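Local coordinates for protein pectate lyase/Amb allergen (Acidovorax citrulli, PDB 4HWV) that probably cleaves pectate by calcium-dependent elimination as a secreted lyase of polysaccharide lyase family 1, built on a right-handed parallel beta-helix, at residues H347-D358 with H378-P389; P395-A405 with L438-A449. All coordinates share one frame; numbering follows the deposited sequence.

Interaction 1: residues H347-D358 with H378-P389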
loop_
_atom_site.group_PDB
_atom_site.type_symbol
_atom_site.label_atom_id
_atom_site.label_comp_id
_atom_site.label_asym_id
_atom_site.label_seq_id
_atom_site.Cartn_x
_atom_site.Cartn_y
_atom_site.Cartn_z
ATOM N N HIS A 347 6.434 -19.455 24.065
ATOM C CA HIS A 347 6.951 -18.442 24.968
ATOM C C HIS A 347 6.951 -17.106 24.238
ATOM O O HIS A 347 7.547 -16.999 23.169
ATOM C CB HIS A 347 8.376 -18.862 25.363
ATOM C CG HIS A 347 9.051 -17.983 26.369
ATOM N ND1 HIS A 347 10.423 -17.984 26.512
ATOM C CD2 HIS A 347 8.573 -17.125 27.307
ATOM C CE1 HIS A 347 10.766 -17.180 27.499
ATOM N NE2 HIS A 347 9.666 -16.631 27.992
ATOM N N LEU A 348 6.283 -16.102 24.801
ATOM C CA LEU A 348 6.303 -14.749 24.217
ATOM C C LEU A 348 6.873 -13.828 25.274
ATOM O O LEU A 348 6.276 -13.660 26.334
ATOM C CB LEU A 348 4.895 -14.258 23.838
ATOM C CG LEU A 348 4.153 -15.158 22.843
ATOM C CD1 LEU A 348 3.162 -16.063 23.569
ATOM C CD2 LEU A 348 3.481 -14.339 21.739
ATOM N N TYR A 349 8.048 -13.268 25.014
ATOM C CA TYR A 349 8.629 -12.341 25.968
ATOM C C TYR A 349 9.193 -11.088 25.323
ATOM O O TYR A 349 9.710 -11.133 24.216
ATOM C CB TYR A 349 9.678 -13.018 26.873
ATOM C CG TYR A 349 10.996 -13.460 26.258
ATOM C CD1 TYR A 349 11.129 -14.704 25.640
ATOM C CD2 TYR A 349 12.141 -12.664 26.359
ATOM C CE1 TYR A 349 12.356 -15.124 25.139
ATOM C CE2 TYR A 349 13.360 -13.077 25.841
ATOM C CZ TYR A 349 13.459 -14.300 25.240
ATOM O OH TYR A 349 14.680 -14.712 24.722
ATOM N N ASN A 350 9.049 -9.959 26.011
ATOM C CA ASN A 350 9.658 -8.713 25.546
ATOM C C ASN A 350 9.253 -8.372 24.112
ATOM O O ASN A 350 10.097 -8.007 23.287
ATOM C CB ASN A 350 11.193 -8.750 25.645
ATOM C CG ASN A 350 11.720 -8.731 27.077
ATOM O OD1 ASN A 350 12.812 -9.221 27.310
ATOM N ND2 ASN A 350 10.988 -8.106 28.020
ATOM N N ASN A 351 7.964 -8.503 23.819
ATOM C CA ASN A 351 7.428 -7.982 22.566
ATOM C C ASN A 351 6.662 -6.690 22.837
ATOM O O ASN A 351 6.205 -6.459 23.960
ATOM C CB ASN A 351 6.500 -9.005 21.913
ATOM C CG ASN A 351 7.189 -10.315 21.667
ATOM O OD1 ASN A 351 8.028 -10.433 20.764
ATOM N ND2 ASN A 351 6.885 -11.307 22.500
ATOM N N TYR A 352 6.568 -5.844 21.815
ATOM C CA TYR A 352 5.804 -4.603 21.893
ATOM C C TYR A 352 4.636 -4.702 20.925
ATOM O O TYR A 352 4.831 -4.756 19.705
ATOM C CB TYR A 352 6.688 -3.416 21.511
ATOM C CG TYR A 352 5.973 -2.086 21.436
ATOM C CD1 TYR A 352 4.917 -1.779 22.288
ATOM C CD2 TYR A 352 6.385 -1.115 20.540
ATOM C CE1 TYR A 352 4.278 -0.552 22.223
ATOM C CE2 TYR A 352 5.749 0.116 20.465
ATOM C CZ TYR A 352 4.699 0.387 21.317
ATOM O OH TYR A 352 4.077 1.616 21.272
ATOM N N TYR A 353 3.428 -4.739 21.481
ATOM C CA TYR A 353 2.193 -4.714 20.711
ATOM C C TYR A 353 1.710 -3.279 20.636
ATOM O O TYR A 353 1.624 -2.596 21.659
ATOM C CB TYR A 353 1.123 -5.518 21.428
ATOM C CG TYR A 353 1.368 -7.002 21.563
ATOM C CD1 TYR A 353 2.200 -7.524 22.566
ATOM C CD2 TYR A 353 0.718 -7.899 20.720
ATOM C CE1 TYR A 353 2.373 -8.902 22.700
ATOM C CE2 TYR A 353 0.891 -9.264 20.843
ATOM C CZ TYR A 353 1.704 -9.767 21.838
ATOM O OH TYR A 353 1.871 -11.126 21.969
ATOM N N GLU A 354 1.356 -2.838 19.438
ATOM C CA GLU A 354 0.957 -1.462 19.219
ATOM C C GLU A 354 -0.165 -1.400 18.197
ATOM O O GLU A 354 0.022 -1.787 17.034
ATOM C CB GLU A 354 2.156 -0.633 18.739
ATOM C CG GLU A 354 1.833 0.843 18.515
ATOM C CD GLU A 354 2.998 1.670 17.982
ATOM O OE1 GLU A 354 4.030 1.086 17.588
ATOM O OE2 GLU A 354 2.864 2.906 17.944
ATOM N N ASN A 355 -1.330 -0.915 18.618
ATOM C CA ASN A 355 -2.480 -0.840 17.719
ATOM C C ASN A 355 -3.541 0.056 18.342
ATOM O O ASN A 355 -3.337 0.634 19.428
ATOM C CB ASN A 355 -3.047 -2.249 17.434
ATOM C CG ASN A 355 -3.789 -2.341 16.086
ATOM O OD1 ASN A 355 -4.107 -1.321 15.474
ATOM N ND2 ASN A 355 -4.100 -3.564 15.647
ATOM N N THR A 356 -4.669 0.164 17.649
ATOM C CA THR A 356 -5.853 0.803 18.190
ATOM C C THR A 356 -7.049 -0.108 17.988
ATOM O O THR A 356 -7.065 -0.920 17.066
ATOM C CB THR A 356 -6.113 2.158 17.525
ATOM O OG1 THR A 356 -7.297 2.737 18.100
ATOM C CG2 THR A 356 -6.297 2.020 16.012
ATOM N N ARG A 357 -8.066 0.055 18.831
ATOM C CA ARG A 357 -9.331 -0.646 18.653
ATOM C C ARG A 357 -10.288 0.131 17.761
ATOM O O ARG A 357 -11.359 -0.371 17.446
ATOM C CB ARG A 357 -9.992 -0.907 20.013
ATOM C CG ARG A 357 -9.231 -1.943 20.865
ATOM C CD ARG A 357 -9.995 -2.350 22.128
ATOM N NE ARG A 357 -11.248 -3.028 21.802
ATOM C CZ ARG A 357 -12.450 -2.460 21.884
ATOM N NH1 ARG A 357 -12.578 -1.201 22.309
ATOM N NH2 ARG A 357 -13.532 -3.153 21.542
ATOM N N ASP A 358 -9.913 1.350 17.370
ATOM C CA ASP A 358 -10.755 2.198 16.526
ATOM C C ASP A 358 -11.232 1.414 15.302
ATOM O O ASP A 358 -10.415 0.957 14.506
ATOM C CB ASP A 358 -9.940 3.425 16.092
ATOM C CG ASP A 358 -10.776 4.479 15.367
ATOM O OD1 ASP A 358 -11.758 4.131 14.684
ATOM O OD2 ASP A 358 -10.429 5.677 15.475
ATOM N N HIS A 378 3.380 -19.001 27.717
ATOM C CA HIS A 378 4.158 -18.398 28.802
ATOM C C HIS A 378 4.551 -16.999 28.327
ATOM O O HIS A 378 5.350 -16.868 27.392
ATOM C CB HIS A 378 5.412 -19.246 29.068
ATOM C CG HIS A 378 6.094 -18.950 30.367
ATOM N ND1 HIS A 378 5.818 -19.653 31.516
ATOM C CD2 HIS A 378 7.063 -18.053 30.689
ATOM C CE1 HIS A 378 6.567 -19.187 32.500
ATOM N NE2 HIS A 378 7.340 -18.226 32.024
ATOM N N ALA A 379 3.991 -15.969 28.958
ATOM C CA ALA A 379 4.156 -14.587 28.488
ATOM C C ALA A 379 4.854 -13.753 29.549
ATOM O O ALA A 379 4.372 -13.665 30.670
ATOM C CB ALA A 379 2.792 -13.975 28.175
ATOM N N GLU A 380 5.969 -13.120 29.189
ATOM C CA GLU A 380 6.731 -12.335 30.163
ATOM C C GLU A 380 7.147 -10.976 29.620
ATOM O O GLU A 380 7.721 -10.886 28.528
ATOM C CB GLU A 380 7.991 -13.092 30.605
ATOM C CG GLU A 380 7.676 -14.333 31.436
ATOM C CD GLU A 380 8.848 -15.271 31.597
ATOM O OE1 GLU A 380 9.550 -15.521 30.601
ATOM O OE2 GLU A 380 9.044 -15.776 32.721
ATOM N N ASN A 381 6.898 -9.936 30.417
ATOM C CA ASN A 381 7.410 -8.591 30.132
ATOM C C ASN A 381 7.118 -8.109 28.711
ATOM O O ASN A 381 7.988 -7.574 28.017
ATOM C CB ASN A 381 8.903 -8.475 30.476
ATOM C CG ASN A 381 9.168 -8.652 31.966
ATOM O OD1 ASN A 381 8.358 -9.225 32.705
ATOM N ND2 ASN A 381 10.328 -8.182 32.402
ATOM N N ASN A 382 5.873 -8.302 28.300
ATOM C CA ASN A 382 5.387 -7.743 27.042
ATOM C C ASN A 382 4.724 -6.403 27.334
ATOM O O ASN A 382 4.042 -6.249 28.360
ATOM C CB ASN A 382 4.379 -8.682 26.384
ATOM C CG ASN A 382 5.010 -10.009 25.984
ATOM O OD1 ASN A 382 5.726 -10.080 24.989
ATOM N ND2 ASN A 382 4.755 -11.061 26.763
ATOM N N VAL A 383 4.911 -5.451 26.423
ATOM C CA VAL A 383 4.266 -4.144 26.514
ATOM C C VAL A 383 3.214 -4.015 25.437
ATOM O O VAL A 383 3.469 -4.354 24.289
ATOM C CB VAL A 383 5.285 -3.019 26.346
ATOM C CG1 VAL A 383 4.585 -1.651 26.298
ATOM C CG2 VAL A 383 6.311 -3.074 27.450
ATOM N N VAL A 384 2.042 -3.519 25.827
ATOM C CA VAL A 384 0.944 -3.306 24.906
ATOM C C VAL A 384 0.507 -1.843 24.958
ATOM O O VAL A 384 0.172 -1.323 26.029
ATOM C CB VAL A 384 -0.269 -4.230 25.246
ATOM C CG1 VAL A 384 -1.409 -4.037 24.239
ATOM C CG2 VAL A 384 0.167 -5.682 25.331
ATOM N N SER A 385 0.543 -1.190 23.801
ATOM C CA SER A 385 -0.052 0.129 23.632
ATOM C C SER A 385 -1.266 -0.047 22.745
ATOM O O SER A 385 -1.128 -0.323 21.555
ATOM C CB SER A 385 0.921 1.075 22.939
ATOM O OG SER A 385 0.271 2.294 22.619
ATOM N N LEU A 386 -2.445 0.094 23.329
ATOM C CA LEU A 386 -3.681 -0.208 22.627
ATOM C C LEU A 386 -4.623 0.965 22.823
ATOM O O LEU A 386 -5.204 1.135 23.903
ATOM C CB LEU A 386 -4.273 -1.527 23.143
ATOM C CG LEU A 386 -5.523 -2.034 22.418
ATOM C CD1 LEU A 386 -5.303 -2.037 20.911
ATOM C CD2 LEU A 386 -5.860 -3.428 22.898
ATOM N N ALA A 387 -4.731 1.792 21.784
ATOM C CA ALA A 387 -5.576 2.976 21.816
ATOM C C ALA A 387 -7.016 2.633 21.469
ATOM O O ALA A 387 -7.353 1.485 21.200
ATOM C CB ALA A 387 -5.032 4.027 20.854
ATOM N N GLY A 388 -7.869 3.645 21.471
ATOM C CA GLY A 388 -9.245 3.439 21.069
ATOM C C GLY A 388 -10.085 4.603 21.545
ATOM O O GLY A 388 -9.960 5.039 22.693
ATOM N N PRO A 389 -10.938 5.139 20.659
ATOM C CA PRO A 389 -11.741 6.310 21.005
ATOM C C PRO A 389 -12.925 5.957 21.898
ATOM O O PRO A 389 -13.508 6.866 22.484
ATOM C CB PRO A 389 -12.247 6.787 19.639
ATOM C CG PRO A 389 -12.328 5.539 18.831
ATOM C CD PRO A 389 -11.113 4.754 19.246
HETATM O O HOH W 1 -1.286 2.575 20.288
#

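Interaction 2: residues P395-A405 with L438-A449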
loop_
_atom_site.group_PDB
_atom_site.type_symbol
_atom_site.label_atom_id
_atom_site.label_comp_id
_atom_site.label_asym_id
_atom_site.label_seq_id
_atom_site.Cartn_x
_atom_site.Cartn_y
_atom_site.Cartn_z
ATOM N N PRO A 395 -7.378 -5.919 30.100
ATOM C CA PRO A 395 -6.640 -7.178 29.950
ATOM C C PRO A 395 -7.392 -8.190 29.100
ATOM O O PRO A 395 -6.755 -8.899 28.336
ATOM C CB PRO A 395 -6.480 -7.652 31.393
ATOM C CG PRO A 395 -6.363 -6.363 32.164
ATOM C CD PRO A 395 -7.377 -5.461 31.506
ATOM N N ALA A 396 -8.716 -8.235 29.217
ATOM C CA ALA A 396 -9.513 -9.158 28.417
ATOM C C ALA A 396 -9.449 -8.915 26.914
ATOM O O ALA A 396 -9.819 -9.794 26.149
ATOM C CB ALA A 396 -10.956 -9.162 28.895
ATOM N N ASP A 397 -8.993 -7.735 26.486
ATOM C CA ASP A 397 -8.802 -7.489 25.054
ATOM C C ASP A 397 -7.506 -8.113 24.553
ATOM O O ASP A 397 -7.305 -8.252 23.344
ATOM C CB ASP A 397 -8.750 -5.986 24.740
ATOM C CG ASP A 397 -10.033 -5.258 25.101
ATOM O OD1 ASP A 397 -11.134 -5.751 24.765
ATOM O OD2 ASP A 397 -9.939 -4.182 25.716
ATOM N N VAL A 398 -6.624 -8.464 25.484
ATOM C CA VAL A 398 -5.244 -8.818 25.152
ATOM C C VAL A 398 -4.965 -10.318 25.231
ATOM O O VAL A 398 -4.081 -10.824 24.544
ATOM C CB VAL A 398 -4.253 -8.010 26.033
ATOM C CG1 VAL A 398 -2.791 -8.357 25.733
ATOM C CG2 VAL A 398 -4.501 -6.520 25.838
ATOM N N ALA A 399 -5.728 -11.036 26.051
ATOM C CA ALA A 399 -5.614 -12.489 26.084
ATOM C C ALA A 399 -6.987 -13.105 26.225
ATOM O O ALA A 399 -7.826 -12.596 26.967
ATOM C CB ALA A 399 -4.720 -12.941 27.226
ATOM N N ASN A 400 -7.196 -14.218 25.537
ATOM C CA ASN A 400 -8.442 -14.986 25.643
ATOM C C ASN A 400 -8.150 -16.472 25.479
ATOM O O ASN A 400 -6.998 -16.860 25.301
ATOM C CB ASN A 400 -9.521 -14.476 24.668
ATOM C CG ASN A 400 -9.132 -14.635 23.213
ATOM O OD1 ASN A 400 -8.021 -14.999 22.896
ATOM N ND2 ASN A 400 -10.040 -14.293 22.322
ATOM N N ALA A 401 -9.185 -17.300 25.533
ATOM C CA ALA A 401 -9.022 -18.749 25.467
ATOM C C ALA A 401 -10.072 -19.368 24.563
ATOM O O ALA A 401 -11.195 -18.878 24.489
ATOM C CB ALA A 401 -9.114 -19.354 26.855
ATOM N N ARG A 402 -9.684 -20.443 23.879
ATOM C CA ARG A 402 -10.566 -21.209 23.006
ATOM C C ARG A 402 -10.292 -22.689 23.259
ATOM O O ARG A 402 -9.401 -23.283 22.624
ATOM C CB ARG A 402 -10.303 -20.862 21.537
ATOM C CG ARG A 402 -10.594 -19.424 21.188
ATOM C CD ARG A 402 -12.066 -19.145 21.273
ATOM N NE ARG A 402 -12.401 -17.792 20.831
ATOM C CZ ARG A 402 -12.609 -16.754 21.649
ATOM N NH1 ARG A 402 -12.474 -16.875 22.970
ATOM N NH2 ARG A 402 -12.942 -15.574 21.141
ATOM N N ILE A 403 -11.031 -23.283 24.193
ATOM C CA ILE A 403 -10.743 -24.637 24.663
ATOM C C ILE A 403 -12.028 -25.452 24.725
ATOM O O ILE A 403 -13.092 -24.922 25.112
ATOM C CB ILE A 403 -10.133 -24.656 26.100
ATOM C CG1 ILE A 403 -8.887 -23.776 26.219
ATOM C CG2 ILE A 403 -9.820 -26.105 26.580
ATOM C CD1 ILE A 403 -8.563 -23.420 27.655
ATOM N N SER A 404 -11.913 -26.734 24.363
ATOM C CA SER A 404 -12.994 -27.726 24.438
ATOM C C SER A 404 -12.542 -28.936 25.253
ATOM O O SER A 404 -11.526 -29.548 24.928
ATOM C CB SER A 404 -13.332 -28.216 23.018
ATOM O OG SER A 404 -14.077 -29.438 23.047
ATOM N N ALA A 405 -13.309 -29.316 26.277
ATOM C CA ALA A 405 -12.962 -30.476 27.098
ATOM C C ALA A 405 -13.033 -31.798 26.367
ATOM O O ALA A 405 -12.298 -32.732 26.703
ATOM C CB ALA A 405 -13.852 -30.539 28.329
ATOM N N LEU A 438 -3.040 -10.845 32.604
ATOM C CA LEU A 438 -3.667 -11.560 31.494
ATOM C C LEU A 438 -4.206 -12.906 31.939
ATOM O O LEU A 438 -5.194 -13.385 31.402
ATOM C CB LEU A 438 -2.687 -11.768 30.328
ATOM C CG LEU A 438 -2.097 -10.491 29.715
ATOM C CD1 LEU A 438 -1.168 -10.837 28.555
ATOM C CD2 LEU A 438 -3.182 -9.496 29.262
ATOM N N THR A 439 -3.550 -13.526 32.922
ATOM C CA THR A 439 -3.993 -14.836 33.392
ATOM C C THR A 439 -5.420 -14.778 33.954
ATOM O O THR A 439 -6.230 -15.659 33.692
ATOM C CB THR A 439 -3.016 -15.415 34.424
ATOM O OG1 THR A 439 -1.724 -15.562 33.824
ATOM C CG2 THR A 439 -3.494 -16.769 34.912
ATOM N N ALA A 440 -5.729 -13.724 34.703
ATOM C CA ALA A 440 -7.077 -13.542 35.226
ATOM C C ALA A 440 -8.094 -13.433 34.089
ATOM O O ALA A 440 -9.194 -13.998 34.163
ATOM C CB ALA A 440 -7.138 -12.324 36.148
ATOM N N ALA A 441 -7.728 -12.718 33.032
ATOM C CA ALA A 441 -8.608 -12.610 31.872
ATOM C C ALA A 441 -8.800 -13.961 31.196
ATOM O O ALA A 441 -9.905 -14.318 30.795
ATOM C CB ALA A 441 -8.090 -11.583 30.884
ATOM N N VAL A 442 -7.722 -14.729 31.089
ATOM C CA VAL A 442 -7.817 -16.045 30.482
ATOM C C VAL A 442 -8.756 -16.957 31.272
ATOM O O VAL A 442 -9.560 -17.687 30.684
ATOM C CB VAL A 442 -6.417 -16.663 30.276
ATOM C CG1 VAL A 442 -6.497 -18.156 29.920
ATOM C CG2 VAL A 442 -5.676 -15.868 29.200
ATOM N N ARG A 443 -8.677 -16.885 32.600
ATOM C CA ARG A 443 -9.531 -17.710 33.447
ATOM C C ARG A 443 -11.009 -17.367 33.253
ATOM O O ARG A 443 -11.850 -18.255 33.257
ATOM C CB ARG A 443 -9.142 -17.580 34.927
ATOM C CG ARG A 443 -7.772 -18.135 35.276
ATOM C CD ARG A 443 -7.633 -18.343 36.780
ATOM N NE ARG A 443 -8.124 -17.194 37.539
ATOM C CZ ARG A 443 -7.367 -16.179 37.951
ATOM N NH1 ARG A 443 -6.067 -16.161 37.688
ATOM N NH2 ARG A 443 -7.915 -15.180 38.633
ATOM N N TRP A 444 -11.328 -16.083 33.080
ATOM C CA TRP A 444 -12.716 -15.715 32.830
ATOM C C TRP A 444 -13.135 -16.136 31.425
ATOM O O TRP A 444 -14.308 -16.427 31.179
ATOM C CB TRP A 444 -12.914 -14.215 32.995
ATOM C CG TRP A 444 -13.125 -13.796 34.403
ATOM C CD1 TRP A 444 -12.328 -12.968 35.138
ATOM C CD2 TRP A 444 -14.206 -14.185 35.264
ATOM N NE1 TRP A 444 -12.857 -12.797 36.400
ATOM C CE2 TRP A 444 -14.006 -13.537 36.505
ATOM C CE3 TRP A 444 -15.334 -15.002 35.105
ATOM C CZ2 TRP A 444 -14.884 -13.695 37.582
ATOM C CZ3 TRP A 444 -16.202 -15.157 36.179
ATOM C CH2 TRP A 444 -15.973 -14.502 37.395
ATOM N N SER A 445 -12.199 -16.130 30.482
ATOM C CA SER A 445 -12.505 -16.557 29.123
ATOM C C SER A 445 -12.875 -18.044 29.057
ATOM O O SER A 445 -13.831 -18.425 28.380
ATOM C CB SER A 445 -11.312 -16.237 28.206
ATOM O OG SER A 445 -11.609 -16.533 26.858
ATOM N N SER A 446 -12.134 -18.882 29.781
ATOM C CA SER A 446 -12.440 -20.313 29.864
ATOM C C SER A 446 -12.038 -20.870 31.208
ATOM O O SER A 446 -10.883 -20.767 31.612
ATOM C CB SER A 446 -11.689 -21.111 28.793
ATOM O OG SER A 446 -11.942 -22.505 28.970
ATOM N N ALA A 447 -12.993 -21.504 31.875
ATOM C CA ALA A 447 -12.727 -22.211 33.119
ATOM C C ALA A 447 -11.991 -23.536 32.901
ATOM O O ALA A 447 -11.735 -24.265 33.859
ATOM C CB ALA A 447 -14.043 -22.468 33.853
ATOM N N LEU A 448 -11.655 -23.863 31.653
ATOM C CA LEU A 448 -10.983 -25.125 31.367
ATOM C C LEU A 448 -9.471 -24.972 31.329
ATOM O O LEU A 448 -8.757 -25.963 31.224
ATOM C CB LEU A 448 -11.488 -25.727 30.053
ATOM C CG LEU A 448 -12.995 -25.992 30.050
ATOM C CD1 LEU A 448 -13.355 -26.537 28.692
ATOM C CD2 LEU A 448 -13.446 -26.934 31.166
ATOM N N ALA A 449 -8.990 -23.728 31.375
ATOM C CA ALA A 449 -7.552 -23.461 31.425
ATOM C C ALA A 449 -6.992 -23.978 32.758
ATOM O O ALA A 449 -7.605 -23.779 33.802
ATOM C CB ALA A 449 -7.297 -21.974 31.263
HETATM O O HOH W 2 -13.699 -18.611 25.679
HETATM O O HOH W 3 -13.431 -15.272 25.425
#

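Interaction 1: residues H347-D358 with H378-P389
The Asn-351 and Asn-382 side chains run side by side at the bend between two strands, their amides nearly in one plane (7° apart). Asn-382 OD1 takes two bonds from Asn-351, one from backbone N and one from ND2, the latter at 3.0 Å. Asn-382 ND2 donates to Leu-348 O, also at 3.0 Å. That oxygen lies in the plane of the Asn-382 amide, but the nitrogen sits well above the Leu-348 carbonyl plane. Leu-348 O also accepts from Glu-380 N. Bonds at both OD1 and ND2 fix the rotation of the Asn-382 amide. This is the asparagine ladder of pectate lyase beta-helices. It continues as Asn-351 ND2 and OD1 bind Phe-326 O and Asn-329 N.

With chi1 at -176°, the His-347 ring swings away from its own N, and NE2 donates to Glu-380 OE1 at 2.8 Å. Tyr-460 and Tyr-462 hold His-347 ND1 and Glu-380 OE1 from outside. The edge of His-378 meets the face of His-347 in an offset edge-to-face pair.

Backbone bonds between parallel strands join adjacent coils on both sides of the bend. Strand 345-356 also pairs with 324-327 and 330-332, and strand 376-387 with 423-427 and 430-431. Helix 470-477 packs on Tyr-352.

Interaction 2: residues P395-A405 with L438-A449
Leu-438 lays its CD2 methyl against Val-398, 3.7 Å from Val-398 CB, and the two side chains cross at a slant. Its CB also meets Ala-399 CB. One turn on, Val-442 CG2 touches the same Ala-399 methyl at 3.7 Å. Ala-441 CB presses on the backbone of Ala-396, 3.7 Å from Ala-396 CA. Small residues thus let helix 438-445 lie close to strand 399-401: the axes approach to 6.5 Å, with their directions 29° apart.

Ser-445 makes the direct polar link. Its OG stands anti to the backbone N (chi1 -175°) and accepts from Ala-401 N at 2.9 Å. Water 2 donates to both Ala-401 O and Ser-445 O. Water 3 joins Ser-445 OG to Arg-402 NH1, which also donates to Ala-401 O.

Past the helix, Ser-446 CB packs on Ala-401 CB. Its OG accepts from Leu-448 N in an ST turn, within a type I turn over 446-449. Ile-403 and Leu-448 pass alongside one another, pointing opposite ways, with Ile-403 CG2 at 3.9 Å from Leu-448 CB. Phe-424 and Leu-371 border the apolar side.

The contact is therefore mainly apolar, while Ser-445 and the two waters satisfy backbone polar atoms of Ala-401 and Ser-445 that the methyl packing cannot.

Overall arrangement
Along the chain, strand 345-356 comes first. Interaction 1 closes when strand 376-387 returns beside it, after an intervening loop that includes strand 369-371. The chain then enters 395-405, where strand 399-401 pairs with 369-371. Interaction 2 closes later, once helices 405-414 and 417-420 and strands 423-427, 430-431 and 434-435 have passed and helix 438-445 comes back. The two loops follow in series and neither encloses nor crosses the other. Their centres are about 16 Å apart, and they touch where Val-384 CG2 packs on Val-398 CG1 at 4.0 Å. Interaction 1 joins successive coils of the beta-helix. Interaction 2 fastens a helix over the outermost strand 399-401 of another face.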